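Local coordinates for protein putative glycosidase ph117-related (PDB 5A7V) that probably acts as a family GH130 enzyme that cleaves mannosides, by hydrolysis or phosphorolysis, and binds mannose in its pocket, at residues T302-A307 against Y342-V347; D334-S339 against Y363-S368; L156-Y161 against L171-S176. All blocks are in the same frame, centred on the assembly; numbering follows the deposited sequence.

Contact 1 (T302-A307 against Y342-V347); sequences TANVYA and YVDGTV. With MAN (alpha-D-mannopyranose), chain E.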
loop_
_atom_site.group_PDB
_atom_site.type_symbol
_atom_site.label_atom_id
_atom_site.label_comp_id
_atom_site.label_asym_id
_atom_site.label_seq_id
_atom_site.Cartn_x
_atom_site.Cartn_y
_atom_site.Cartn_z
ATOM N N THR A 302 13.437 7.581 14.262
ATOM C CA THR A 302 14.582 7.489 13.363
ATOM C C THR A 302 14.447 8.380 12.148
ATOM O O THR A 302 13.410 8.333 11.454
ATOM C CB THR A 302 14.731 5.977 12.927
ATOM O OG1 THR A 302 14.831 5.161 14.103
ATOM C CG2 THR A 302 15.871 5.750 11.999
ATOM N N ALA A 303 15.446 9.166 11.794
ATOM C CA ALA A 303 15.444 9.968 10.586
ATOM C C ALA A 303 15.188 9.029 9.405
ATOM O O ALA A 303 15.786 7.949 9.295
ATOM C CB ALA A 303 16.762 10.692 10.411
ATOM N N ASN A 304 14.286 9.445 8.512
ATOM C CA ASN A 304 13.992 8.776 7.212
ATOM C C ASN A 304 13.213 7.486 7.356
ATOM O O ASN A 304 12.980 6.820 6.345
ATOM C CB ASN A 304 15.301 8.593 6.410
ATOM C CG ASN A 304 15.860 9.935 5.977
ATOM O OD1 ASN A 304 15.166 10.699 5.312
ATOM N ND2 ASN A 304 17.060 10.269 6.411
ATOM N N VAL A 305 12.766 7.137 8.554
ATOM C CA VAL A 305 11.926 5.932 8.700
ATOM C C VAL A 305 10.551 6.162 8.070
ATOM O O VAL A 305 10.019 7.263 8.097
ATOM C CB VAL A 305 11.807 5.519 10.187
ATOM C CG1 VAL A 305 10.878 6.422 10.967
ATOM C CG2 VAL A 305 11.443 4.059 10.373
ATOM N N TYR A 306 9.967 5.062 7.566
ATOM C CA TYR A 306 8.525 5.046 7.192
ATOM C C TYR A 306 7.732 4.367 8.304
ATOM O O TYR A 306 7.974 3.198 8.634
ATOM C CB TYR A 306 8.262 4.328 5.881
ATOM C CG TYR A 306 8.660 5.025 4.633
ATOM C CD1 TYR A 306 10.001 5.265 4.285
ATOM C CD2 TYR A 306 7.684 5.428 3.705
ATOM C CE1 TYR A 306 10.344 5.863 3.087
ATOM C CE2 TYR A 306 8.022 6.015 2.514
ATOM C CZ TYR A 306 9.347 6.201 2.177
ATOM O OH TYR A 306 9.708 6.759 0.965
ATOM N N ALA A 307 6.827 5.138 8.904
ATOM C CA ALA A 307 5.922 4.654 9.931
ATOM C C ALA A 307 4.471 5.064 9.571
ATOM O O ALA A 307 4.277 6.083 8.909
ATOM C CB ALA A 307 6.327 5.188 11.308
ATOM N N TYR A 342 15.943 -0.923 2.172
ATOM C CA TYR A 342 15.771 0.458 2.601
ATOM C C TYR A 342 16.346 0.559 4.024
ATOM O O TYR A 342 15.752 0.082 4.991
ATOM C CB TYR A 342 14.293 0.892 2.540
ATOM C CG TYR A 342 14.083 2.356 2.869
ATOM C CD1 TYR A 342 14.302 3.363 1.905
ATOM C CD2 TYR A 342 13.706 2.735 4.163
ATOM C CE1 TYR A 342 14.171 4.703 2.220
ATOM C CE2 TYR A 342 13.568 4.087 4.495
ATOM C CZ TYR A 342 13.811 5.071 3.535
ATOM O OH TYR A 342 13.693 6.412 3.815
ATOM N N VAL A 343 17.553 1.110 4.115
ATOM C CA VAL A 343 18.357 0.971 5.332
ATOM C C VAL A 343 17.771 1.668 6.538
ATOM O O VAL A 343 17.979 1.248 7.685
ATOM C CB VAL A 343 19.851 1.314 5.069
ATOM C CG1 VAL A 343 20.002 2.770 4.759
ATOM C CG2 VAL A 343 20.737 0.883 6.233
ATOM N N ASP A 344 16.999 2.721 6.295
ATOM C CA ASP A 344 16.416 3.489 7.391
ATOM C C ASP A 344 15.123 2.882 7.973
ATOM O O ASP A 344 14.606 3.412 8.953
ATOM C CB ASP A 344 16.187 4.936 6.948
ATOM C CG ASP A 344 17.509 5.643 6.554
ATOM O OD1 ASP A 344 18.433 5.680 7.390
ATOM O OD2 ASP A 344 17.636 6.170 5.401
ATOM N N GLY A 345 14.598 1.798 7.350
ATOM C CA GLY A 345 13.476 1.080 7.880
ATOM C C GLY A 345 12.116 1.478 7.335
ATOM O O GLY A 345 11.871 2.643 7.098
ATOM N N THR A 346 11.232 0.485 7.158
ATOM C CA THR A 346 9.810 0.760 6.835
ATOM C C THR A 346 8.941 -0.273 7.490
ATOM O O THR A 346 9.347 -1.454 7.593
ATOM C CB THR A 346 9.474 0.724 5.309
ATOM O OG1 THR A 346 9.402 -0.652 4.910
ATOM C CG2 THR A 346 10.426 1.492 4.433
ATOM N N VAL A 347 7.695 0.132 7.785
ATOM C CA VAL A 347 6.540 -0.772 7.799
ATOM C C VAL A 347 5.564 -0.172 6.787
ATOM O O VAL A 347 4.735 0.690 7.121
ATOM C CB VAL A 347 5.926 -1.001 9.192
ATOM C CG1 VAL A 347 6.856 -1.875 10.025
ATOM C CG2 VAL A 347 5.620 0.297 9.940
HETATM C C1 MAN E . 8.449 4.941 -1.885
HETATM C C2 MAN E . 7.340 3.871 -1.785
HETATM C C3 MAN E . 7.794 2.401 -1.864
HETATM C C4 MAN E . 9.065 2.164 -1.027
HETATM C C5 MAN E . 9.581 3.445 -0.345
HETATM C C6 MAN E . 10.943 3.235 0.355
HETATM O O1 MAN E . 8.047 6.263 -1.229
HETATM O O2 MAN E . 6.442 4.152 -2.868
HETATM O O3 MAN E . 8.090 1.990 -3.185
HETATM O O4 MAN E . 8.741 1.144 -0.104
HETATM O O5 MAN E . 9.717 4.454 -1.394
HETATM O O6 MAN E . 11.934 2.892 -0.624
HETATM O O HOH W 1 18.385 7.038 9.755
#

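Contact 2 (D334-S339 against Y363-S368); sequences DSFEKS and YGCADS. With MAN (alpha-D-mannopyranose), chain E.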
loop_
_atom_site.group_PDB
_atom_site.type_symbol
_atom_site.label_atom_id
_atom_site.label_comp_id
_atom_site.label_asym_id
_atom_site.label_seq_id
_atom_site.Cartn_x
_atom_site.Cartn_y
_atom_site.Cartn_z
ATOM N N ASP A 334 10.700 -4.749 14.800
ATOM C CA ASP A 334 11.553 -5.914 14.628
ATOM C C ASP A 334 12.726 -5.612 13.676
ATOM O O ASP A 334 12.689 -4.687 12.873
ATOM C CB ASP A 334 10.716 -7.105 14.128
ATOM C CG ASP A 334 9.727 -7.603 15.166
ATOM O OD1 ASP A 334 9.824 -7.252 16.371
ATOM O OD2 ASP A 334 8.839 -8.400 14.823
ATOM N N SER A 335 13.776 -6.432 13.777
ATOM C CA SER A 335 14.995 -6.177 13.036
ATOM C C SER A 335 14.824 -5.993 11.547
ATOM O O SER A 335 15.400 -5.086 10.934
ATOM C CB SER A 335 16.035 -7.274 13.337
ATOM O OG SER A 335 15.602 -8.534 12.849
ATOM N N PHE A 336 13.979 -6.854 10.941
ATOM C CA PHE A 336 13.783 -6.843 9.496
ATOM C C PHE A 336 12.803 -5.751 9.046
ATOM O O PHE A 336 12.702 -5.490 7.818
ATOM C CB PHE A 336 13.333 -8.240 9.029
ATOM C CG PHE A 336 12.217 -8.805 9.843
ATOM C CD1 PHE A 336 10.914 -8.439 9.568
ATOM C CD2 PHE A 336 12.457 -9.654 10.917
ATOM C CE1 PHE A 336 9.885 -8.886 10.360
ATOM C CE2 PHE A 336 11.449 -10.105 11.730
ATOM C CZ PHE A 336 10.127 -9.732 11.449
ATOM N N GLU A 337 12.146 -5.069 10.009
ATOM C CA GLU A 337 11.418 -3.819 9.743
ATOM C C GLU A 337 12.363 -2.611 9.821
ATOM O O GLU A 337 12.231 -1.635 9.088
ATOM C CB GLU A 337 10.255 -3.646 10.690
ATOM C CG GLU A 337 9.251 -4.801 10.661
ATOM C CD GLU A 337 8.259 -4.834 11.812
ATOM O OE1 GLU A 337 8.426 -4.060 12.811
ATOM O OE2 GLU A 337 7.248 -5.618 11.744
ATOM N N LYS A 338 13.272 -2.670 10.798
ATOM C CA LYS A 338 14.147 -1.513 11.100
ATOM C C LYS A 338 15.203 -1.258 10.052
ATOM O O LYS A 338 15.688 -0.152 9.941
ATOM C CB LYS A 338 14.778 -1.675 12.493
ATOM C CG LYS A 338 13.771 -1.469 13.624
ATOM C CD LYS A 338 14.363 -1.677 15.028
ATOM C CE LYS A 338 15.014 -0.412 15.591
ATOM N NZ LYS A 338 14.087 0.814 15.753
ATOM N N SER A 339 15.650 -2.307 9.347
ATOM C CA SER A 339 16.672 -2.158 8.309
ATOM C C SER A 339 16.571 -3.270 7.274
ATOM O O SER A 339 16.186 -4.389 7.609
ATOM C CB SER A 339 18.069 -2.137 8.923
ATOM O OG SER A 339 18.946 -1.523 7.977
ATOM N N TYR A 363 2.222 -5.638 4.991
ATOM C CA TYR A 363 3.111 -4.509 4.828
ATOM C C TYR A 363 4.501 -4.952 4.358
ATOM O O TYR A 363 4.951 -6.080 4.621
ATOM C CB TYR A 363 3.198 -3.680 6.127
ATOM C CG TYR A 363 3.598 -4.462 7.331
ATOM C CD1 TYR A 363 2.688 -5.135 8.111
ATOM C CD2 TYR A 363 4.956 -4.517 7.741
ATOM C CE1 TYR A 363 3.098 -5.865 9.248
ATOM C CE2 TYR A 363 5.338 -5.216 8.854
ATOM C CZ TYR A 363 4.429 -5.859 9.638
ATOM O OH TYR A 363 4.784 -6.549 10.774
ATOM N N GLY A 364 5.181 -4.037 3.665
ATOM C CA GLY A 364 6.620 -4.225 3.393
ATOM C C GLY A 364 7.481 -3.944 4.619
ATOM O O GLY A 364 7.195 -3.013 5.371
ATOM N N CYS A 365 8.521 -4.755 4.751
ATOM C CA CYS A 365 9.497 -4.604 5.843
ATOM C C CYS A 365 10.816 -4.157 5.248
ATOM O O CYS A 365 11.542 -4.987 4.660
ATOM C CB CYS A 365 9.697 -5.936 6.548
ATOM S SG CYS A 365 8.193 -6.628 7.326
ATOM N N ALA A 366 11.104 -2.870 5.389
ATOM C CA ALA A 366 12.369 -2.290 4.939
ATOM C C ALA A 366 12.721 -2.648 3.482
ATOM O O ALA A 366 13.892 -2.803 3.144
ATOM C CB ALA A 366 13.515 -2.613 5.895
ATOM N N ASP A 367 11.701 -2.661 2.614
ATOM C CA ASP A 367 11.868 -2.997 1.203
ATOM C C ASP A 367 12.515 -4.389 0.956
ATOM O O ASP A 367 13.106 -4.624 -0.080
ATOM C CB ASP A 367 12.600 -1.921 0.369
ATOM C CG ASP A 367 11.890 -0.586 0.236
ATOM O OD1 ASP A 367 10.791 -0.359 0.787
ATOM O OD2 ASP A 367 12.474 0.273 -0.527
ATOM N N SER A 368 12.332 -5.300 1.924
ATOM C CA SER A 368 12.983 -6.608 1.864
ATOM C C SER A 368 12.093 -7.830 2.095
ATOM O O SER A 368 12.342 -8.876 1.478
ATOM C CB SER A 368 14.184 -6.653 2.813
ATOM O OG SER A 368 15.272 -5.872 2.256
HETATM C C1 MAN E . 8.449 4.941 -1.885
HETATM C C2 MAN E . 7.340 3.871 -1.785
HETATM C C3 MAN E . 7.794 2.401 -1.864
HETATM C C4 MAN E . 9.065 2.164 -1.027
HETATM C C5 MAN E . 9.581 3.445 -0.345
HETATM C C6 MAN E . 10.943 3.235 0.355
HETATM O O1 MAN E . 8.047 6.263 -1.229
HETATM O O2 MAN E . 6.442 4.152 -2.868
HETATM O O3 MAN E . 8.090 1.990 -3.185
HETATM O O4 MAN E . 8.741 1.144 -0.104
HETATM O O5 MAN E . 9.717 4.454 -1.394
HETATM O O6 MAN E . 11.934 2.892 -0.624
#

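Contact 3 (L156-Y161 against L171-S176); sequences LYVMTY and LAIATS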
loop_
_atom_site.group_PDB
_atom_site.type_symbol
_atom_site.label_atom_id
_atom_site.label_comp_id
_atom_site.label_asym_id
_atom_site.label_seq_id
_atom_site.Cartn_x
_atom_site.Cartn_y
_atom_site.Cartn_z
ATOM N N LEU A 156 -15.282 -7.770 -9.711
ATOM C CA LEU A 156 -14.125 -7.316 -10.495
ATOM C C LEU A 156 -13.032 -6.784 -9.545
ATOM O O LEU A 156 -13.282 -5.834 -8.814
ATOM C CB LEU A 156 -14.517 -6.249 -11.494
ATOM C CG LEU A 156 -13.422 -5.781 -12.434
ATOM C CD1 LEU A 156 -13.015 -6.899 -13.371
ATOM C CD2 LEU A 156 -13.803 -4.513 -13.190
ATOM N N TYR A 157 -11.878 -7.453 -9.543
ATOM C CA TYR A 157 -10.711 -6.939 -8.815
ATOM C C TYR A 157 -10.080 -5.827 -9.618
ATOM O O TYR A 157 -9.796 -5.953 -10.828
ATOM C CB TYR A 157 -9.718 -8.074 -8.557
ATOM C CG TYR A 157 -10.257 -9.145 -7.658
ATOM C CD1 TYR A 157 -10.206 -9.031 -6.267
ATOM C CD2 TYR A 157 -10.814 -10.326 -8.175
ATOM C CE1 TYR A 157 -10.676 -10.016 -5.418
ATOM C CE2 TYR A 157 -11.327 -11.295 -7.313
ATOM C CZ TYR A 157 -11.263 -11.143 -5.942
ATOM O OH TYR A 157 -11.790 -12.144 -5.126
ATOM N N VAL A 158 -9.765 -4.736 -8.887
ATOM C CA VAL A 158 -9.163 -3.557 -9.437
ATOM C C VAL A 158 -7.826 -3.335 -8.687
ATOM O O VAL A 158 -7.826 -3.150 -7.459
ATOM C CB VAL A 158 -10.053 -2.311 -9.311
ATOM C CG1 VAL A 158 -9.416 -1.091 -9.962
ATOM C CG2 VAL A 158 -11.406 -2.586 -9.957
ATOM N N MET A 159 -6.733 -3.384 -9.463
ATOM C CA MET A 159 -5.348 -3.208 -8.944
ATOM C C MET A 159 -4.840 -1.850 -9.364
ATOM O O MET A 159 -4.835 -1.513 -10.566
ATOM C CB MET A 159 -4.385 -4.220 -9.560
ATOM C CG MET A 159 -2.935 -4.088 -9.085
ATOM S SD MET A 159 -1.700 -4.874 -10.110
ATOM C CE MET A 159 -2.158 -6.588 -9.866
ATOM N N THR A 160 -4.362 -1.074 -8.381
ATOM C CA THR A 160 -3.560 0.102 -8.676
ATOM C C THR A 160 -2.065 -0.306 -8.436
ATOM O O THR A 160 -1.768 -1.111 -7.551
ATOM C CB THR A 160 -3.912 1.268 -7.770
ATOM O OG1 THR A 160 -3.600 0.936 -6.417
ATOM C CG2 THR A 160 -5.408 1.655 -7.865
ATOM N N TYR A 161 -1.194 0.167 -9.282
ATOM C CA TYR A 161 0.251 -0.178 -9.155
ATOM C C TYR A 161 1.085 0.868 -9.867
ATOM O O TYR A 161 0.549 1.756 -10.536
ATOM C CB TYR A 161 0.490 -1.585 -9.725
ATOM C CG TYR A 161 0.412 -1.694 -11.240
ATOM C CD1 TYR A 161 -0.847 -1.778 -11.895
ATOM C CD2 TYR A 161 1.531 -1.762 -11.980
ATOM C CE1 TYR A 161 -0.938 -1.851 -13.250
ATOM C CE2 TYR A 161 1.495 -1.841 -13.369
ATOM C CZ TYR A 161 0.219 -1.914 -14.033
ATOM O OH TYR A 161 0.168 -2.085 -15.416
ATOM N N LEU A 171 1.222 5.877 -11.859
ATOM C CA LEU A 171 0.110 5.144 -11.248
ATOM C C LEU A 171 -0.806 4.577 -12.356
ATOM O O LEU A 171 -1.303 5.356 -13.176
ATOM C CB LEU A 171 -0.706 6.081 -10.357
ATOM C CG LEU A 171 -1.846 5.460 -9.569
ATOM C CD1 LEU A 171 -1.414 4.321 -8.683
ATOM C CD2 LEU A 171 -2.601 6.514 -8.757
ATOM N N ALA A 172 -0.949 3.267 -12.352
ATOM C CA ALA A 172 -1.704 2.561 -13.402
ATOM C C ALA A 172 -2.700 1.604 -12.813
ATOM O O ALA A 172 -2.707 1.304 -11.639
ATOM C CB ALA A 172 -0.745 1.843 -14.339
ATOM N N ILE A 173 -3.604 1.101 -13.687
ATOM C CA ILE A 173 -4.734 0.247 -13.281
ATOM C C ILE A 173 -4.699 -1.060 -14.080
ATOM O O ILE A 173 -4.462 -1.038 -15.316
ATOM C CB ILE A 173 -6.109 0.935 -13.495
ATOM C CG1 ILE A 173 -6.176 2.354 -12.934
ATOM C CG2 ILE A 173 -7.218 0.057 -12.963
ATOM C CD1 ILE A 173 -6.053 2.441 -11.405
ATOM N N ALA A 174 -4.948 -2.145 -13.389
ATOM C CA ALA A 174 -5.207 -3.449 -14.063
ATOM C C ALA A 174 -6.412 -4.078 -13.393
ATOM O O ALA A 174 -6.716 -3.824 -12.236
ATOM C CB ALA A 174 -3.989 -4.370 -13.943
ATOM N N THR A 175 -7.142 -4.900 -14.184
ATOM C CA THR A 175 -8.327 -5.554 -13.661
ATOM C C THR A 175 -8.337 -7.046 -13.954
ATOM O O THR A 175 -7.675 -7.514 -14.905
ATOM C CB THR A 175 -9.640 -4.933 -14.207
ATOM O OG1 THR A 175 -9.718 -5.115 -15.612
ATOM C CG2 THR A 175 -9.720 -3.428 -13.891
ATOM N N SER A 176 -9.060 -7.774 -13.128
ATOM C CA SER A 176 -9.135 -9.256 -13.239
ATOM C C SER A 176 -10.353 -9.768 -12.497
ATOM O O SER A 176 -10.777 -9.152 -11.516
ATOM C CB SER A 176 -7.861 -9.895 -12.638
ATOM O OG SER A 176 -7.925 -11.318 -12.626
HETATM O O HOH W 2 -1.997 -0.829 -16.587
#

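Contact 1 (T302-A307 against Y342-V347)
Tyr306 and Tyr342 meet in an offset edge-to-face (T-shaped) pair, the edge of Tyr306 turned to the face of Tyr342, with planes 84° apart and centroids separated by 5.3 Å. Followed outward, the Tyr306 side chain meets a new partner at each step. Its CB lies against CB and CG2 of Thr346, whose side chain runs alongside it and points the same way. CD1 touches both CG2 of Thr346 and CE2 of Tyr342, and CE1 closes to 3.6 Å from Tyr342 CZ. At the tip, OH lies 2.8 Å from MAN O1, close enough for a probable hydrogen bond. In this alpha-D-mannopyranose pocket, lined by Tyr306 and Tyr342, tyrosine supplies both an apolar flank for packing and a polar end for the sugar.

Tyr342 reaches this place because its CG is anti to the backbone N (chi1 -175°). One face of its ring receives MAN C6, while its OH donates to Asn304 O at 2.7 Å, in the carbonyl plane and on a lone pair. That bond holds the phenol tip in place, while packing against Tyr306 CE1 and the sugar limits how the ring is turned. Between the backbones, Tyr306 bridges Thr346: Tyr306 N donates almost straight to Gly345 O (3.1 Å), and Val347 N to Tyr306 O (3.2 Å). Gly345 has positive phi, a backbone shape that glycine adopts easily, and its carbonyl packs near Val305 CG2. At the outer end, one water donates to both Ala303 O and Asp344 OD1, tying the two turns together.

Tyr306 begins strand 306-314, next to strand 283-291, whose Lys291 touches both tyrosines. Leu270 and Glu272 of strand 270-280 also touch Tyr306, and Val347 leads straight into strand 347-355.

Contact 2 (D334-S339 against Y363-S368)
Phe336 turns the edge of its ring to Cys365 SG, a sulfur-aromatic contact in which the sulfur lies almost in the ring plane, 5.2 Å from the Phe336 centroid. It helps pin the one-turn helix 335-338 onto the end of strand 358-365, in a sheet that is probably one blade of the five-bladed beta-propeller known for GH130 enzymes. Cysteine suits the spot, being small and polarisable: its CB slips to 3.3 Å from Phe336 O while its SG also rests on Glu337 CG. Ala366, smaller still, pushes CB against Phe336 O and to 3.4 Å from Ser339 C, so that the helix end and the strand end come close together.

Glu337 reaches along the same interface. With CG anti to its own carbonyl carbon (chi1 -57°) and the chain extended beyond, its carboxylate arrives at Tyr363 OH, which donates to OE2 at 2.8 Å, nearly along the C-O axis. Arg44 forms a salt bridge with the same oxygen, which would probably favour the charged form of this buried acid. OE1 takes Asp334 N from above the carboxylate plane, tying the side chain back to the start of its helix.

Ser368 N closes a tight turn on Cys365 O, and within it Asp367 points away from the helix: its OD1 accepts from MAN O4 and its OD2 from MAN O6, each at 2.7 Å.

Contact 3 (L156-Y161 against L171-S176)
With chi1 at 72°, Tyr161 has CG between its backbone N and carbonyl carbon, a rotation that swings the ring across to the neighbouring strand and lays one face over Ala172 CB. The result is a CH-pi contact, with the methyl carbon 4.2 Å from the ring centroid and offset toward the rim. CE1 of the same ring also reaches Ala174 CB, at 4.0 Å. Ala172 and Ala174 suit this side, their short methyls letting the ring lie close to the strand. The polar end of the ring is satisfied too: Tyr161 OH is hydrogen-bonded to Glu139 OE2, and a water donates to Tyr161 OH (2.8 Å) and to Ile173 O.

On the other face, Ile173 has CG2 anti to its backbone N, which sends that methyl to Val158 CG1 (3.9 Å), while its CD1 lies alongside Thr160 CG2 (3.7 Å). Beta-branched residues fit here, as they favour the extended backbone and give each strand short, stiff apolar branches. Thr160 OG1 has its partner in Gly205 O. At one end, Leu156 CD1 leans on Thr175 CB.

Between the strands, Tyr157, Met159 and Tyr161 form hydrogen-bonded pairs with Ser176, Ala174 and Ala172, two bonds to each; Met159 N to Ala174 O measures 2.8 Å. Val158 with Thr175 and Thr160 with Ile173 are the non-hydrogen-bonded pairs between them. The strand segments run antiparallel at 155°, a twisted beta hairpin whose strands are the inner two of a four-stranded antiparallel sheet, as in a blade of the beta-propeller expected for GH130 enzymes.

Overall arrangement
Contacts 1 and 2 are neighbours, their centres 8 Å apart, and the segments of one alternate with those of the other along the chain. Two probable backbone hydrogen bonds join them: Tyr342 N to Ala366 O at 2.9 Å and Thr346 N to Glu337 O at 3.0 Å. Together they bring Tyr306, Tyr342 and Asp367 round one mannose, which Asn78, Asp146, Glu231 and Glu272 also bind. Contact 3 lies on the opposite side of the chain's centre, its own centre about 27 Å from that of contact 1 and 26 Å from that of contact 2. Its Tyr161 side chain lies about 10 Å from a bound beta-D-mannopyranose, whose pocket Trp164 and Pro169 of the same hairpin line.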